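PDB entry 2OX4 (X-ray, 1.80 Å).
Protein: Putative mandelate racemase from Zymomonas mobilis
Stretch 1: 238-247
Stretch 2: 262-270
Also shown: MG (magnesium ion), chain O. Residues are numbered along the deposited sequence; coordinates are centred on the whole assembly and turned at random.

Stretch 1 (238-247) FFYEEINTPL
Stretch 2 262-270: PLASGERIY

The strand ending at Glu241 and strand 263-265 run parallel, their N-to-C directions 37° apart and their axes 4.5 Å apart at closest approach; Tyr240 pairs with Leu263 (CA to CA 5.0 Å) and Glu241 with Ala264 (CA to CA 4.5 Å). Pro262 (phi/psi -56/141, C-gamma exo) leads in: its O accepts a weak hydrogen bond from Tyr240 N (2.9 Å, bent to 128°), and its CB lies 4.0 Å from Phe239 CB. Leu263 (-102/143; chi1 m, chi2 t) shares a sheet face with Tyr240 (-134/112; chi1 t); Leu263 CD2 lies 4.0 Å from Tyr240 CD2 and 4.2 Å from Ile243 CD1, an apolar cluster. Ala264 (-129/147) is bonded through both backbone polar atoms: its N donates to Tyr240 O (2.9 Å) and its O accepts from Glu242 N (2.9 Å), both nearly straight. Its small CB, on the same face as the Glu241 side chain, sits 3.4 Å from Phe239 CD1 (Phe239 chi1 p). Ser265 (-168/155; chi1 t) ends the strand; water 1 joins its OG (2.8 Å) to Glu242 OE2 (2.7 Å) and Arg268 N (3.0 Å). Gly266 (166/-21) opens a type I turn closed by Ile269 N to Gly266 O, 3.1 Å; a CB here would jam against the preceding carbonyl. Within the turn, Glu267 (-68/-21; chi1 p, chi2 t) binds magnesium, Glu267 OE1 to MG 2.1 Å, matched by Glu241 (-108/136; chi1 t, chi2 t), Glu241 OE2 to MG 2.1 Å. Sharing the cation, Glu241 OE2 and Glu267 OE1 sit 3.0 Å apart without a hydrogen bond; its positive charge offsets their repulsion. Arg268 (-114/32; m, t, m) forms a two-pronged salt bridge with Glu242 (50/64; chi1 m): Arg268 NH2 to Glu242 OE1 2.8 Å, Arg268 NE to Glu242 OE2 3.0 Å. Arg268 CB also meets Pro246 CG at 3.9 Å. Ile269 (-130/133; chi1 m, chi2 t) adds CG1 to Pro246 CB, 4.1 Å; Tyr270 makes no contact with stretch 1.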

# COMPACT_ATOMS: atom_id res chain seq x y z
N PHE C 238 -10.79 27.32 -13.50
CA PHE C 238 -10.18 27.69 -12.23
C PHE C 238 -10.24 26.49 -11.27
O PHE C 238 -9.23 26.06 -10.72
CB PHE C 238 -10.95 28.87 -11.63
CG PHE C 238 -10.22 29.59 -10.54
CD1 PHE C 238 -8.98 30.18 -10.77
CD2 PHE C 238 -10.78 29.68 -9.27
CE1 PHE C 238 -8.31 30.84 -9.76
CE2 PHE C 238 -10.11 30.35 -8.24
CZ PHE C 238 -8.88 30.93 -8.48
N PHE C 239 -11.44 25.95 -11.08
CA PHE C 239 -11.62 24.63 -10.49
C PHE C 239 -12.94 24.01 -10.92
O PHE C 239 -13.76 24.67 -11.56
CB PHE C 239 -11.37 24.61 -8.96
CG PHE C 239 -12.23 25.54 -8.12
CD1 PHE C 239 -13.56 25.24 -7.84
CD2 PHE C 239 -11.68 26.69 -7.56
CE1 PHE C 239 -14.35 26.07 -7.03
CE2 PHE C 239 -12.47 27.54 -6.75
CZ PHE C 239 -13.80 27.22 -6.50
N TYR C 240 -13.12 22.74 -10.56
CA TYR C 240 -14.13 21.87 -11.16
C TYR C 240 -14.80 21.19 -9.97
O TYR C 240 -14.15 20.41 -9.25
CB TYR C 240 -13.37 20.84 -12.02
CG TYR C 240 -14.18 19.95 -12.95
CD1 TYR C 240 -15.42 20.33 -13.46
CD2 TYR C 240 -13.65 18.71 -13.37
CE1 TYR C 240 -16.14 19.48 -14.35
CE2 TYR C 240 -14.34 17.87 -14.23
CZ TYR C 240 -15.58 18.26 -14.72
OH TYR C 240 -16.24 17.42 -15.58
N GLU C 241 -16.07 21.53 -9.75
CA GLU C 241 -16.74 21.32 -8.46
C GLU C 241 -17.78 20.18 -8.51
O GLU C 241 -18.58 20.10 -9.46
CB GLU C 241 -17.42 22.62 -7.98
CG GLU C 241 -18.43 22.40 -6.86
CD GLU C 241 -19.08 23.68 -6.34
OE1 GLU C 241 -18.58 24.78 -6.65
OE2 GLU C 241 -20.08 23.58 -5.59
N GLU C 242 -17.76 19.34 -7.47
CA GLU C 242 -18.74 18.27 -7.27
C GLU C 242 -18.95 17.40 -8.51
O GLU C 242 -20.04 17.36 -9.09
CB GLU C 242 -20.06 18.81 -6.73
CG GLU C 242 -20.05 19.14 -5.23
CD GLU C 242 -21.34 18.71 -4.54
OE1 GLU C 242 -22.39 19.31 -4.85
OE2 GLU C 242 -21.30 17.78 -3.70
N ILE C 243 -17.90 16.70 -8.91
CA ILE C 243 -17.91 16.01 -10.19
C ILE C 243 -18.52 14.60 -10.11
O ILE C 243 -18.73 13.94 -11.13
CB ILE C 243 -16.52 15.97 -10.80
CG1 ILE C 243 -15.59 15.06 -9.97
CG2 ILE C 243 -15.94 17.40 -10.89
CD1 ILE C 243 -14.26 14.78 -10.64
N ASN C 244 -18.79 14.14 -8.89
CA ASN C 244 -19.43 12.84 -8.70
C ASN C 244 -20.15 12.74 -7.34
O ASN C 244 -20.41 13.75 -6.69
CB ASN C 244 -18.41 11.71 -8.89
CG ASN C 244 -17.41 11.61 -7.74
OD1 ASN C 244 -17.21 12.57 -7.00
ND2 ASN C 244 -16.81 10.44 -7.58
N THR C 245 -20.48 11.52 -6.93
CA THR C 245 -21.08 11.30 -5.62
C THR C 245 -19.96 11.20 -4.57
O THR C 245 -19.00 10.44 -4.76
CB THR C 245 -21.97 10.04 -5.65
OG1 THR C 245 -23.07 10.27 -6.55
CG2 THR C 245 -22.51 9.70 -4.26
N PRO C 246 -20.04 11.99 -3.48
CA PRO C 246 -18.97 11.98 -2.47
C PRO C 246 -18.95 10.80 -1.47
O PRO C 246 -18.05 10.73 -0.64
CB PRO C 246 -19.16 13.32 -1.73
CG PRO C 246 -20.61 13.63 -1.88
CD PRO C 246 -21.07 13.01 -3.19
N LEU C 247 -19.92 9.88 -1.56
CA LEU C 247 -20.04 8.77 -0.60
C LEU C 247 -18.98 7.64 -0.64
O LEU C 247 -18.77 6.99 0.38
CB LEU C 247 -21.44 8.15 -0.68
CG LEU C 247 -22.63 8.78 0.06
CD1 LEU C 247 -23.74 7.73 0.21
CD2 LEU C 247 -22.24 9.34 1.44
N PRO C 262 -7.90 21.65 -11.21
CA PRO C 262 -8.10 21.48 -9.76
C PRO C 262 -9.53 21.10 -9.40
O PRO C 262 -10.49 21.59 -10.01
CB PRO C 262 -7.78 22.87 -9.19
CG PRO C 262 -6.83 23.48 -10.22
CD PRO C 262 -7.38 22.98 -11.56
N LEU C 263 -9.65 20.21 -8.42
CA LEU C 263 -10.97 19.69 -8.01
C LEU C 263 -11.46 20.35 -6.74
O LEU C 263 -10.68 20.64 -5.82
CB LEU C 263 -10.92 18.17 -7.82
CG LEU C 263 -10.50 17.35 -9.05
CD1 LEU C 263 -10.65 15.84 -8.74
CD2 LEU C 263 -11.37 17.74 -10.26
N ALA C 264 -12.77 20.58 -6.68
CA ALA C 264 -13.42 21.15 -5.49
C ALA C 264 -14.62 20.33 -5.02
O ALA C 264 -15.35 19.75 -5.83
CB ALA C 264 -13.86 22.57 -5.76
N SER C 265 -14.83 20.31 -3.70
CA SER C 265 -15.98 19.61 -3.13
C SER C 265 -16.14 20.00 -1.67
O SER C 265 -15.17 20.36 -1.02
CB SER C 265 -15.79 18.10 -3.20
OG SER C 265 -17.01 17.45 -2.88
N GLY C 266 -17.35 19.90 -1.14
CA GLY C 266 -17.50 20.04 0.29
C GLY C 266 -18.90 20.24 0.80
O GLY C 266 -19.13 20.02 1.98
N GLU C 267 -19.82 20.71 -0.04
CA GLU C 267 -21.16 21.01 0.47
C GLU C 267 -21.89 19.74 0.89
O GLU C 267 -22.82 19.81 1.69
CB GLU C 267 -21.99 21.80 -0.54
CG GLU C 267 -22.41 21.02 -1.77
CD GLU C 267 -22.88 21.94 -2.86
OE1 GLU C 267 -22.02 22.50 -3.57
OE2 GLU C 267 -24.11 22.11 -2.99
N ARG C 268 -21.47 18.59 0.37
CA ARG C 268 -22.04 17.31 0.82
C ARG C 268 -21.02 16.43 1.56
O ARG C 268 -21.06 15.19 1.49
CB ARG C 268 -22.70 16.59 -0.36
CG ARG C 268 -24.08 17.17 -0.70
CD ARG C 268 -24.71 16.45 -1.87
NE ARG C 268 -24.14 16.89 -3.14
CZ ARG C 268 -24.71 16.70 -4.32
NH1 ARG C 268 -25.88 16.06 -4.39
NH2 ARG C 268 -24.12 17.16 -5.41
N ILE C 269 -20.08 17.08 2.25
CA ILE C 269 -19.09 16.39 3.10
C ILE C 269 -19.12 17.11 4.45
O ILE C 269 -19.11 18.34 4.50
CB ILE C 269 -17.65 16.48 2.49
CG1 ILE C 269 -17.61 15.95 1.04
CG2 ILE C 269 -16.66 15.72 3.36
CD1 ILE C 269 -16.29 16.20 0.28
N TYR C 270 -19.19 16.35 5.54
CA TYR C 270 -19.51 16.95 6.84
C TYR C 270 -18.51 16.51 7.90
O TYR C 270 -18.19 15.32 7.99
CB TYR C 270 -20.93 16.59 7.29
CG TYR C 270 -21.90 16.54 6.14
CD1 TYR C 270 -22.30 17.72 5.51
CD2 TYR C 270 -22.38 15.32 5.65
CE1 TYR C 270 -23.19 17.68 4.43
CE2 TYR C 270 -23.27 15.27 4.58
CZ TYR C 270 -23.66 16.46 3.98
OH TYR C 270 -24.53 16.42 2.92
MG MG O . -22.16 23.45 -5.45
O HOH W 1 -19.51 17.68 -1.74
O HOH W 2 -22.45 21.39 -6.22
O HOH W 3 -15.63 16.99 -6.95
O HOH W 4 -24.52 23.49 -5.25
O HOH W 5 -22.42 25.43 -4.83